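Side-chain contacts in translation initiation factor eIF2 assembly protein (Schizosaccharomyces pombe, PDB 4ZGP), which acts as an ATP-dependent chaperone that binds the gamma subunit of eIF2 and allows it to assemble with the alpha and beta subunits: residues E96-I101 against T136-V141; F186-S191 against W255-N260; T192-F197 against E215-N220. All blocks are in the same frame, centred on the assembly; numbering follows the deposited sequence.

Contact 1 (E96-I101 against T136-V141); sequences EAIQLI and TTAEEV
Neither ring nor amide enters where Ile98 and Ile101 meet Ala138; the flat group to note is the carboxylate of Glu140, two residues further on in the same first turn of helix. In the conformer described, one of two deposited, Glu140 OE1 takes the backbone Thr136 N at 2.7 Å, nearly along its C-O axis. Thr136 OG1 reaches the same oxygen from the opposite face, 26° out of the carboxylate plane on the syn side. Glu140 N gives a bond to Thr137 OG1 at 3.3 Å, and in this conformer the pair fits a capping box, whose return bond from Thr137 N to Glu140 OE1 is weak. Threonine suits the N-cap because its short hydroxyl can accept from the backbone, and glutamate is long enough to reach back to the N-cap amide.

The box starts helix 138-146, which lies against helix 95-107 in the part of the ATP-grasp fold built round the antiparallel sheet of strands 48-51, 112-115 and 180-184. Ala138, in the first turn, points its methyl between two isoleucines. Ile98 CG2 touches Ala138 CB at 3.7 Å, and Ile98 CD1 comes up alongside at 4.1 Å. From the next turn, Ile101 CG2 lies 3.7 Å from Ala138 CB. In both isoleucines CG2 stands anti to the backbone N (chi1, measured to CG1, is -57° in Ile98), which presents this branch to the alanine. A residue as small as alanine lets the backbones come close, with Ile98 CA and Ala138 CA 5.9 Å apart. Glu102 of helix 95-107 accepts a bond from Ala138 N, adding a polar link beside the methyl contacts. Toward the sheet, Ile101 and Val141 both touch Leu182 of strand 180-184.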
loop_
_atom_site.group_PDB
_atom_site.type_symbol
_atom_site.label_atom_id
_atom_site.label_comp_id
_atom_site.label_asym_id
_atom_site.label_seq_id
_atom_site.Cartn_x
_atom_site.Cartn_y
_atom_site.Cartn_z
ATOM N N GLU A 96 -19.408 -19.361 3.784
ATOM C CA GLU A 96 -18.792 -19.018 5.057
ATOM C C GLU A 96 -17.800 -17.872 4.874
ATOM O O GLU A 96 -17.755 -16.925 5.670
ATOM C CB GLU A 96 -18.092 -20.241 5.664
ATOM C CG GLU A 96 -19.036 -21.298 6.246
ATOM C CD GLU A 96 -19.472 -22.371 5.244
ATOM O OE1 GLU A 96 -19.129 -22.279 4.044
ATOM O OE2 GLU A 96 -20.166 -23.323 5.667
ATOM N N ALA A 97 -17.016 -17.967 3.808
ATOM C CA ALA A 97 -16.041 -16.940 3.466
ATOM C C ALA A 97 -16.739 -15.644 3.080
ATOM O O ALA A 97 -16.337 -14.563 3.510
ATOM C CB ALA A 97 -15.157 -17.413 2.347
ATOM N N ILE A 98 -17.785 -15.758 2.264
ATOM C CA ILE A 98 -18.560 -14.593 1.856
ATOM C C ILE A 98 -19.150 -13.865 3.071
ATOM O O ILE A 98 -19.117 -12.632 3.136
ATOM C CB ILE A 98 -19.709 -14.980 0.892
ATOM C CG1 ILE A 98 -19.157 -15.698 -0.339
ATOM C CG2 ILE A 98 -20.504 -13.738 0.469
ATOM C CD1 ILE A 98 -18.214 -14.872 -1.163
ATOM N N GLN A 99 -19.707 -14.613 4.023
ATOM C CA GLN A 99 -20.286 -13.982 5.213
ATOM C C GLN A 99 -19.212 -13.326 6.087
ATOM O O GLN A 99 -19.436 -12.255 6.677
ATOM C CB GLN A 99 -21.070 -15.010 6.032
ATOM C CG GLN A 99 -22.305 -15.551 5.332
ATOM C CD GLN A 99 -23.306 -14.466 4.993
ATOM O OE1 GLN A 99 -23.531 -13.550 5.785
ATOM N NE2 GLN A 99 -23.909 -14.564 3.811
ATOM N N LEU A 100 -18.051 -13.965 6.152
ATOM C CA LEU A 100 -16.918 -13.441 6.912
ATOM C C LEU A 100 -16.487 -12.088 6.354
ATOM O O LEU A 100 -16.288 -11.118 7.092
ATOM C CB LEU A 100 -15.750 -14.430 6.875
ATOM C CG LEU A 100 -14.608 -14.230 7.877
ATOM C CD1 LEU A 100 -15.155 -14.010 9.277
ATOM C CD2 LEU A 100 -13.676 -15.437 7.862
ATOM N N ILE A 101 -16.377 -12.026 5.036
ATOM C CA ILE A 101 -16.031 -10.786 4.360
ATOM C C ILE A 101 -17.079 -9.720 4.584
ATOM O O ILE A 101 -16.758 -8.584 4.905
ATOM C CB ILE A 101 -15.839 -11.040 2.869
ATOM C CG1 ILE A 101 -14.634 -11.968 2.678
ATOM C CG2 ILE A 101 -15.713 -9.730 2.098
ATOM C CD1 ILE A 101 -14.411 -12.382 1.249
ATOM N N THR A 136 -18.783 -2.555 -1.516
ATOM C CA THR A 136 -19.797 -2.640 -0.464
ATOM C C THR A 136 -20.286 -4.066 -0.232
ATOM O O THR A 136 -21.027 -4.327 0.713
ATOM C CB THR A 136 -21.014 -1.755 -0.791
ATOM O OG1 THR A 136 -21.538 -2.122 -2.082
ATOM C CG2 THR A 136 -20.607 -0.296 -0.813
ATOM N N THR A 137 -19.888 -4.991 -1.093
ATOM C CA THR A 137 -20.276 -6.389 -0.934
ATOM C C THR A 137 -19.079 -7.281 -1.175
ATOM O O THR A 137 -18.066 -6.830 -1.718
ATOM C CB THR A 137 -21.396 -6.804 -1.919
ATOM O OG1 THR A 137 -20.864 -6.852 -3.247
ATOM C CG2 THR A 137 -22.544 -5.801 -1.894
ATOM N N ALA A 138 -19.187 -8.548 -0.792
ATOM C CA ALA A 138 -18.088 -9.478 -1.029
ATOM C C ALA A 138 -17.863 -9.693 -2.516
ATOM O O ALA A 138 -16.730 -9.913 -2.967
ATOM C CB ALA A 138 -18.351 -10.818 -0.328
ATOM N N GLU A 139 -18.943 -9.629 -3.289
ATOM C CA GLU A 139 -18.835 -9.792 -4.728
ATOM C C GLU A 139 -17.935 -8.727 -5.354
ATOM O O GLU A 139 -17.102 -9.028 -6.219
ATOM C CB GLU A 139 -20.219 -9.739 -5.367
ATOM C CG GLU A 139 -20.226 -10.184 -6.799
ATOM C CD GLU A 139 -21.615 -10.106 -7.421
ATOM O OE1 GLU A 139 -21.807 -10.752 -8.468
ATOM O OE2 GLU A 139 -22.503 -9.405 -6.872
ATOM N N GLU A 140 -18.117 -7.490 -4.914
ATOM C CA GLU A 140 -17.320 -6.383 -5.408
ATOM C C GLU A 140 -15.861 -6.512 -4.981
ATOM O O GLU A 140 -14.952 -6.291 -5.785
ATOM C CB GLU A 140 -17.906 -5.059 -4.925
ATOM C CG GLU A 140 -19.101 -4.602 -5.741
ATOM C CD GLU A 140 -19.700 -3.314 -5.224
ATOM O OE1 GLU A 140 -19.754 -3.135 -3.991
ATOM O OE2 GLU A 140 -20.117 -2.480 -6.055
ATOM N N VAL A 141 -15.641 -6.876 -3.725
ATOM C CA VAL A 141 -14.288 -7.109 -3.233
ATOM C C VAL A 141 -13.571 -8.149 -4.101
ATOM O O VAL A 141 -12.447 -7.926 -4.570
ATOM C CB VAL A 141 -14.306 -7.575 -1.762
ATOM C CG1 VAL A 141 -13.001 -8.295 -1.396
ATOM C CG2 VAL A 141 -14.595 -6.390 -0.833
#

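Contact 2 (F186-S191 against W255-N260); sequences FPMHAS and WLIDIN. With ADP (adenosine-5'-diphosphate), chain C.
Met188 and Ile257 reach toward each other tip to tip, Met188 CE meeting Ile257 CD1 at 3.9 Å, while the Phe186 ring turns its edge to the same methyl. Phe186 CZ is 4.3 Å from Ile257 CD1, near the plane of the ring. One face of that ring looks onto the adenine, whose N1 sits 3.8 Å above it and offset toward the rim. Phe186 CG stands between its backbone N and carbonyl carbon (chi1 54°), a torsion that folds the ring back over the base that its own amide binds: Phe186 N donates to ADP N1 at 3.2 Å in an almost straight bond of 175°. Replacing the ring by an alanine is likely to uncover the N1 and N6 end of the base on this face and to open a gap beside Ile257 CD1.

This is the nucleotide cleft of an ATP-grasp protein, with the linker after strand 180-184 holding the base. Strand 253-261 forms the facing wall, where Ile257 and Asp258 make a classic beta bulge opposite Asp246. Branched Ile257 faces two ways: with CD1 on the two side chains, its CG2 lies 3.4 Å from ADP O1A. In flexible Met188 the bend at chi3 (52°) turns CE toward Ile257, while SD lies 3.5 Å from ADP O2'. Further along the strand, Asp258 and Asn260 turn to the beta-phosphate and probably bind magnesium; Lys115 forms a salt bridge with Asp258.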
loop_
_atom_site.group_PDB
_atom_site.type_symbol
_atom_site.label_atom_id
_atom_site.label_comp_id
_atom_site.label_asym_id
_atom_site.label_seq_id
_atom_site.Cartn_x
_atom_site.Cartn_y
_atom_site.Cartn_z
ATOM N N PHE A 186 -12.825 5.641 2.627
ATOM C CA PHE A 186 -13.179 7.018 2.878
ATOM C C PHE A 186 -12.835 7.822 1.632
ATOM O O PHE A 186 -11.897 7.495 0.905
ATOM C CB PHE A 186 -12.463 7.556 4.114
ATOM C CG PHE A 186 -10.985 7.387 4.065
ATOM C CD1 PHE A 186 -10.394 6.173 4.413
ATOM C CD2 PHE A 186 -10.175 8.435 3.645
ATOM C CE1 PHE A 186 -9.012 6.014 4.356
ATOM C CE2 PHE A 186 -8.795 8.279 3.591
ATOM C CZ PHE A 186 -8.220 7.065 3.945
ATOM N N PRO A 187 -13.623 8.851 1.348
ATOM C CA PRO A 187 -13.241 9.660 0.195
ATOM C C PRO A 187 -11.938 10.391 0.517
ATOM O O PRO A 187 -11.843 11.009 1.572
ATOM C CB PRO A 187 -14.423 10.618 0.039
ATOM C CG PRO A 187 -14.971 10.758 1.442
ATOM C CD PRO A 187 -14.771 9.407 2.085
ATOM N N MET A 188 -10.931 10.296 -0.336
ATOM C CA MET A 188 -9.694 11.018 -0.047
ATOM C C MET A 188 -9.287 11.900 -1.221
ATOM O O MET A 188 -9.457 11.526 -2.378
ATOM C CB MET A 188 -8.560 10.058 0.342
ATOM C CG MET A 188 -8.235 8.959 -0.643
ATOM S SD MET A 188 -6.517 8.393 -0.457
ATOM C CE MET A 188 -6.386 8.033 1.281
ATOM N N HIS A 189 -8.781 13.087 -0.910
ATOM C CA HIS A 189 -8.307 14.011 -1.935
ATOM C C HIS A 189 -7.017 13.453 -2.533
ATOM O O HIS A 189 -6.005 13.395 -1.852
ATOM C CB HIS A 189 -8.071 15.402 -1.351
ATOM C CG HIS A 189 -7.968 16.488 -2.382
ATOM N ND1 HIS A 189 -8.224 16.275 -3.722
ATOM C CD2 HIS A 189 -7.661 17.802 -2.265
ATOM C CE1 HIS A 189 -8.076 17.410 -4.387
ATOM N NE2 HIS A 189 -7.733 18.350 -3.527
ATOM N N ALA A 190 -7.061 13.041 -3.795
ATOM C CA ALA A 190 -5.924 12.358 -4.407
ATOM C C ALA A 190 -4.655 13.200 -4.359
ATOM O O ALA A 190 -3.543 12.655 -4.278
ATOM C CB ALA A 190 -6.249 11.979 -5.852
ATOM N N SER A 191 -4.822 14.523 -4.402
ATOM C CA SER A 191 -3.688 15.434 -4.532
ATOM C C SER A 191 -3.047 15.791 -3.198
ATOM O O SER A 191 -2.061 16.514 -3.174
ATOM C CB SER A 191 -4.108 16.727 -5.246
ATOM O OG SER A 191 -4.536 16.478 -6.577
ATOM N N TRP A 255 -2.072 10.745 7.824
ATOM C CA TRP A 255 -2.443 9.357 7.988
ATOM C C TRP A 255 -1.470 8.483 7.235
ATOM O O TRP A 255 -1.256 8.696 6.053
ATOM C CB TRP A 255 -3.841 9.098 7.438
ATOM C CG TRP A 255 -4.883 9.877 8.116
ATOM C CD1 TRP A 255 -5.237 11.175 7.867
ATOM C CD2 TRP A 255 -5.727 9.419 9.169
ATOM N NE1 TRP A 255 -6.246 11.557 8.718
ATOM C CE2 TRP A 255 -6.577 10.492 9.518
ATOM C CE3 TRP A 255 -5.854 8.199 9.850
ATOM C CZ2 TRP A 255 -7.541 10.385 10.525
ATOM C CZ3 TRP A 255 -6.816 8.093 10.846
ATOM C CH2 TRP A 255 -7.644 9.182 11.176
ATOM N N LEU A 256 -0.926 7.472 7.898
ATOM C CA LEU A 256 -0.124 6.472 7.192
ATOM C C LEU A 256 -1.008 5.602 6.307
ATOM O O LEU A 256 -1.977 5.034 6.780
ATOM C CB LEU A 256 0.635 5.605 8.208
ATOM C CG LEU A 256 1.454 4.454 7.626
ATOM C CD1 LEU A 256 2.673 5.000 6.859
ATOM C CD2 LEU A 256 1.924 3.526 8.750
ATOM N N ILE A 257 -0.683 5.473 5.024
ATOM C CA ILE A 257 -1.524 4.684 4.125
ATOM C C ILE A 257 -0.884 3.351 3.751
ATOM O O ILE A 257 -1.560 2.328 3.665
ATOM C CB ILE A 257 -1.859 5.487 2.838
ATOM C CG1 ILE A 257 -2.614 6.769 3.211
ATOM C CG2 ILE A 257 -2.649 4.646 1.841
ATOM C CD1 ILE A 257 -3.963 6.509 3.909
ATOM N N ASP A 258 0.435 3.340 3.555
ATOM C CA ASP A 258 1.081 2.091 3.170
ATOM C C ASP A 258 2.572 2.204 3.443
ATOM O O ASP A 258 3.092 3.304 3.594
ATOM C CB ASP A 258 0.834 1.780 1.686
ATOM C CG ASP A 258 1.025 0.295 1.342
ATOM O OD1 ASP A 258 1.158 -0.561 2.240
ATOM O OD2 ASP A 258 1.022 -0.024 0.145
ATOM N N ILE A 259 3.225 1.055 3.528
ATOM C CA ILE A 259 4.681 0.998 3.650
ATOM C C ILE A 259 5.155 -0.024 2.616
ATOM O O ILE A 259 4.609 -1.121 2.513
ATOM C CB ILE A 259 5.153 0.618 5.093
ATOM C CG1 ILE A 259 4.688 1.664 6.126
ATOM C CG2 ILE A 259 6.703 0.520 5.140
ATOM C CD1 ILE A 259 5.166 1.419 7.554
ATOM N N ASN A 260 6.166 0.340 1.833
ATOM C CA ASN A 260 6.678 -0.512 0.773
ATOM C C ASN A 260 8.205 -0.607 0.813
ATOM O O ASN A 260 8.836 0.242 1.417
ATOM C CB ASN A 260 6.251 0.034 -0.578
ATOM C CG ASN A 260 4.785 -0.177 -0.834
ATOM O OD1 ASN A 260 4.338 -1.307 -0.961
ATOM N ND2 ASN A 260 4.033 0.905 -0.912
HETATM P PB ADP C . -0.298 1.161 -2.983
HETATM O O1B ADP C . 0.697 1.552 -1.901
HETATM O O2B ADP C . -0.191 -0.288 -3.422
HETATM O O3B ADP C . -0.369 2.220 -4.065
HETATM P PA ADP C . -2.359 2.199 -1.231
HETATM O O1A ADP C . -1.266 3.176 -0.874
HETATM O O2A ADP C . -3.113 1.396 -0.184
HETATM O O3A ADP C . -1.772 1.134 -2.296
HETATM O "O5'" ADP C . -3.447 3.025 -2.074
HETATM C "C5'" ADP C . -3.546 2.943 -3.496
HETATM C "C4'" ADP C . -4.502 4.059 -3.882
HETATM O "O4'" ADP C . -5.836 3.675 -3.542
HETATM C "C3'" ADP C . -4.199 5.319 -3.086
HETATM O "O3'" ADP C . -3.446 6.253 -3.867
HETATM C "C2'" ADP C . -5.552 5.880 -2.702
HETATM O "O2'" ADP C . -5.931 6.951 -3.571
HETATM C "C1'" ADP C . -6.530 4.736 -2.877
HETATM N N9 ADP C . -6.926 4.278 -1.522
HETATM C C8 ADP C . -6.172 3.508 -0.708
HETATM N N7 ADP C . -6.818 3.266 0.465
HETATM C C5 ADP C . -8.016 3.893 0.408
HETATM C C6 ADP C . -9.185 4.032 1.307
HETATM N N6 ADP C . -9.172 3.430 2.525
HETATM N N1 ADP C . -10.242 4.769 0.873
HETATM C C2 ADP C . -10.230 5.348 -0.348
HETATM N N3 ADP C . -9.202 5.262 -1.218
HETATM C C4 ADP C . -8.083 4.557 -0.903
#

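Contact 3 (T192-F197 against E215-N220); sequences TEFRCF and EFLKEN. With ADP (adenosine-5'-diphosphate), chain C.
Thr192, which leads into strand 193-199 of the five-stranded mixed sheet of the ATP-grasp fold, and Phe194 within that strand pack against Leu217 from a short, weakly bonded helical turn at about 216-219. All three are buried. Leu217 CD2 does the touching: it lies 4.1 Å from Phe194 CZ, meeting the ring obliquely, and 4.3 Å from Thr192 CG2. Phe194 and Leu217 slide past each other in opposite directions, and Leu217 CG, anti to its carbonyl carbon (chi1 -56°), carries the CD2 branch to the far end of the ring. Threonine suits the junction because it is two-sided: its methyl joins the leucine while OG1 is hydrogen-bonded to Ile249 O. Tyr224 of helix 221-233 also meets both Phe194 and Leu217.

The turn has an internal brace. Asn220 ND2 donates to Phe216 O at 2.7 Å, almost straight (178°) and in the carbonyl plane. The same nitrogen stands 3.3 Å above the centre of the Phe216 ring. Although Asn220 occupies the N-cap position before helix 221-233, its amide reaches back in this way and makes no capping bond.

Strand alternation carries the neighbours of Phe194 to the nucleotide. Glu193 OE1, in the conformer described, accepts from ADP O3' at 2.7 Å. Arg195 turns the edge of its guanidinium toward ADP O1B, with NH2 at 3.7 Å. One side of the strand thus holds the ribose by a hydrogen bond and carries salt bridges, Glu193 to Arg209 and Arg195 to Asp246, that probably position its charged groups; the side facing Leu217 is apolar, its cohesion coming from burial and shape.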
loop_
_atom_site.group_PDB
_atom_site.type_symbol
_atom_site.label_atom_id
_atom_site.label_comp_id
_atom_site.label_asym_id
_atom_site.label_seq_id
_atom_site.Cartn_x
_atom_site.Cartn_y
_atom_site.Cartn_z
ATOM N N THR A 192 -3.602 15.328 -2.083
ATOM C CA THR A 192 -2.901 15.554 -0.816
ATOM C C THR A 192 -2.391 14.224 -0.250
ATOM O O THR A 192 -2.234 14.067 0.974
ATOM C CB THR A 192 -3.768 16.291 0.219
ATOM O OG1 THR A 192 -4.889 15.490 0.565
ATOM C CG2 THR A 192 -4.269 17.637 -0.352
ATOM N N GLU A 193 -2.115 13.298 -1.162
ATOM C CA GLU A 193 -1.409 12.082 -0.792
ATOM C C GLU A 193 0.031 12.171 -1.289
ATOM O O GLU A 193 0.302 12.726 -2.359
ATOM C CB GLU A 193 -2.099 10.835 -1.347
ATOM C CG GLU A 193 -2.011 9.659 -0.387
ATOM C CD GLU A 193 -2.066 8.314 -1.063
ATOM O OE1 GLU A 193 -2.737 8.198 -2.114
ATOM O OE2 GLU A 193 -1.432 7.380 -0.533
ATOM N N PHE A 194 0.953 11.640 -0.495
ATOM C CA PHE A 194 2.375 11.750 -0.840
ATOM C C PHE A 194 3.072 10.409 -0.695
ATOM O O PHE A 194 2.657 9.567 0.097
ATOM C CB PHE A 194 3.088 12.784 0.052
ATOM C CG PHE A 194 2.504 14.159 -0.039
ATOM C CD1 PHE A 194 2.943 15.045 -1.014
ATOM C CD2 PHE A 194 1.479 14.548 0.823
ATOM C CE1 PHE A 194 2.385 16.330 -1.126
ATOM C CE2 PHE A 194 0.923 15.848 0.729
ATOM C CZ PHE A 194 1.381 16.728 -0.239
ATOM N N ARG A 195 4.162 10.243 -1.433
ATOM C CA ARG A 195 5.012 9.077 -1.274
ATOM C C ARG A 195 6.356 9.553 -0.737
ATOM O O ARG A 195 6.924 10.498 -1.267
ATOM C CB ARG A 195 5.175 8.344 -2.596
ATOM C CG ARG A 195 6.159 7.180 -2.513
ATOM C CD ARG A 195 5.867 6.114 -3.558
ATOM N NE ARG A 195 4.632 5.384 -3.276
ATOM C CZ ARG A 195 4.189 4.365 -4.003
ATOM N NH1 ARG A 195 4.867 3.980 -5.075
ATOM N NH2 ARG A 195 3.059 3.729 -3.658
ATOM N N CYS A 196 6.851 8.887 0.308
ATOM C CA CYS A 196 7.912 9.428 1.158
ATOM C C CYS A 196 9.014 8.399 1.300
ATOM O O CYS A 196 8.787 7.245 1.678
ATOM C CB CYS A 196 7.369 9.819 2.534
ATOM S SG CYS A 196 5.850 10.834 2.469
ATOM N N PHE A 197 10.227 8.833 1.003
ATOM C CA PHE A 197 11.331 7.922 0.836
ATOM C C PHE A 197 12.301 8.095 1.990
ATOM O O PHE A 197 12.691 9.211 2.336
ATOM C CB PHE A 197 12.016 8.182 -0.514
ATOM C CG PHE A 197 11.108 7.990 -1.690
ATOM C CD1 PHE A 197 10.318 9.032 -2.157
ATOM C CD2 PHE A 197 11.058 6.777 -2.346
ATOM C CE1 PHE A 197 9.487 8.845 -3.257
ATOM C CE2 PHE A 197 10.227 6.590 -3.440
ATOM C CZ PHE A 197 9.446 7.619 -3.898
ATOM N N GLU A 215 -2.292 23.671 -7.072
ATOM C CA GLU A 215 -1.547 24.865 -6.664
ATOM C C GLU A 215 -1.459 25.034 -5.143
ATOM O O GLU A 215 -0.484 25.581 -4.645
ATOM C CB GLU A 215 -2.164 26.125 -7.280
ATOM C CG GLU A 215 -3.539 26.492 -6.730
ATOM C CD GLU A 215 -4.597 25.457 -7.067
ATOM O OE1 GLU A 215 -4.431 24.740 -8.087
ATOM O OE2 GLU A 215 -5.585 25.350 -6.308
ATOM N N PHE A 216 -2.459 24.532 -4.423
ATOM C CA PHE A 216 -2.498 24.616 -2.956
ATOM C C PHE A 216 -1.244 24.038 -2.289
ATOM O O PHE A 216 -0.856 24.455 -1.199
ATOM C CB PHE A 216 -3.747 23.897 -2.427
ATOM C CG PHE A 216 -3.920 23.980 -0.926
ATOM C CD1 PHE A 216 -4.422 25.139 -0.330
ATOM C CD2 PHE A 216 -3.604 22.896 -0.112
ATOM C CE1 PHE A 216 -4.597 25.225 1.063
ATOM C CE2 PHE A 216 -3.767 22.969 1.287
ATOM C CZ PHE A 216 -4.262 24.137 1.873
ATOM N N LEU A 217 -0.617 23.066 -2.943
ATOM C CA LEU A 217 0.535 22.391 -2.361
ATOM C C LEU A 217 1.746 23.314 -2.246
ATOM O O LEU A 217 2.473 23.275 -1.259
ATOM C CB LEU A 217 0.892 21.157 -3.194
ATOM C CG LEU A 217 -0.238 20.148 -3.400
ATOM C CD1 LEU A 217 0.238 18.963 -4.215
ATOM C CD2 LEU A 217 -0.827 19.683 -2.041
ATOM N N LYS A 218 1.953 24.149 -3.261
ATOM C CA LYS A 218 3.155 24.974 -3.337
ATOM C C LYS A 218 3.235 25.936 -2.156
ATOM O O LYS A 218 4.276 26.083 -1.516
ATOM C CB LYS A 218 3.181 25.748 -4.662
ATOM C CG LYS A 218 4.521 26.413 -4.989
ATOM C CD LYS A 218 5.474 25.462 -5.718
ATOM C CE LYS A 218 6.765 26.164 -6.154
ATOM N NZ LYS A 218 6.552 27.311 -7.084
ATOM N N GLU A 219 2.098 26.556 -1.859
ATOM C CA GLU A 219 1.961 27.537 -0.798
ATOM C C GLU A 219 2.057 26.910 0.599
ATOM O O GLU A 219 2.335 27.594 1.590
ATOM C CB GLU A 219 0.612 28.267 -0.968
ATOM C CG GLU A 219 0.092 28.273 -2.431
ATOM C CD GLU A 219 -1.354 28.777 -2.568
ATOM O OE1 GLU A 219 -2.173 28.524 -1.651
ATOM O OE2 GLU A 219 -1.672 29.423 -3.596
ATOM N N ASN A 220 1.837 25.602 0.675
ATOM C CA ASN A 220 1.726 24.930 1.965
ATOM C C ASN A 220 2.741 23.814 2.177
ATOM O O ASN A 220 2.587 22.985 3.081
ATOM C CB ASN A 220 0.309 24.395 2.121
ATOM C CG ASN A 220 -0.708 25.509 2.207
ATOM O OD1 ASN A 220 -0.906 26.094 3.273
ATOM N ND2 ASN A 220 -1.329 25.845 1.077
HETATM P PB ADP C . -0.298 1.161 -2.983
HETATM O O1B ADP C . 0.697 1.552 -1.901
HETATM O O2B ADP C . -0.191 -0.288 -3.422
HETATM O O3B ADP C . -0.369 2.220 -4.065
HETATM P PA ADP C . -2.359 2.199 -1.231
HETATM O O1A ADP C . -1.266 3.176 -0.874
HETATM O O2A ADP C . -3.113 1.396 -0.184
HETATM O O3A ADP C . -1.772 1.134 -2.296
HETATM O "O5'" ADP C . -3.447 3.025 -2.074
HETATM C "C5'" ADP C . -3.546 2.943 -3.496
HETATM C "C4'" ADP C . -4.502 4.059 -3.882
HETATM O "O4'" ADP C . -5.836 3.675 -3.542
HETATM C "C3'" ADP C . -4.199 5.319 -3.086
HETATM O "O3'" ADP C . -3.446 6.253 -3.867
HETATM C "C2'" ADP C . -5.552 5.880 -2.702
HETATM O "O2'" ADP C . -5.931 6.951 -3.571
HETATM C "C1'" ADP C . -6.530 4.736 -2.877
HETATM N N9 ADP C . -6.926 4.278 -1.522
HETATM C C8 ADP C . -6.172 3.508 -0.708
HETATM N N7 ADP C . -6.818 3.266 0.465
HETATM C C5 ADP C . -8.016 3.893 0.408
HETATM C C6 ADP C . -9.185 4.032 1.307
HETATM N N6 ADP C . -9.172 3.430 2.525
HETATM N N1 ADP C . -10.242 4.769 0.873
HETATM C C2 ADP C . -10.230 5.348 -0.348
HETATM N N3 ADP C . -9.202 5.262 -1.218
HETATM C C4 ADP C . -8.083 4.557 -0.903
#

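Contacts 2 and 3 share the nucleotide and the five-stranded sheet. Their centres are 12 Å apart and they touch: Ile257 CG2 lies 3.8 Å from Glu193 OE2, and Ser191 O lies 3.5 Å from Leu217 CD1. Contact 2 meets the adenine and the phosphates, whereas contact 3 supplies a ribose partner and an arginine near the beta-phosphate before running outward to its apolar end. Contact 1 stands apart, its centre 23 Å from that of contact 2 and 35 Å from that of contact 3, across the centre of the chain. It reaches the cleft indirectly, through strand 180-184, whose ATP-binding Lys183 has its side chain about 12 Å from that of Ile101.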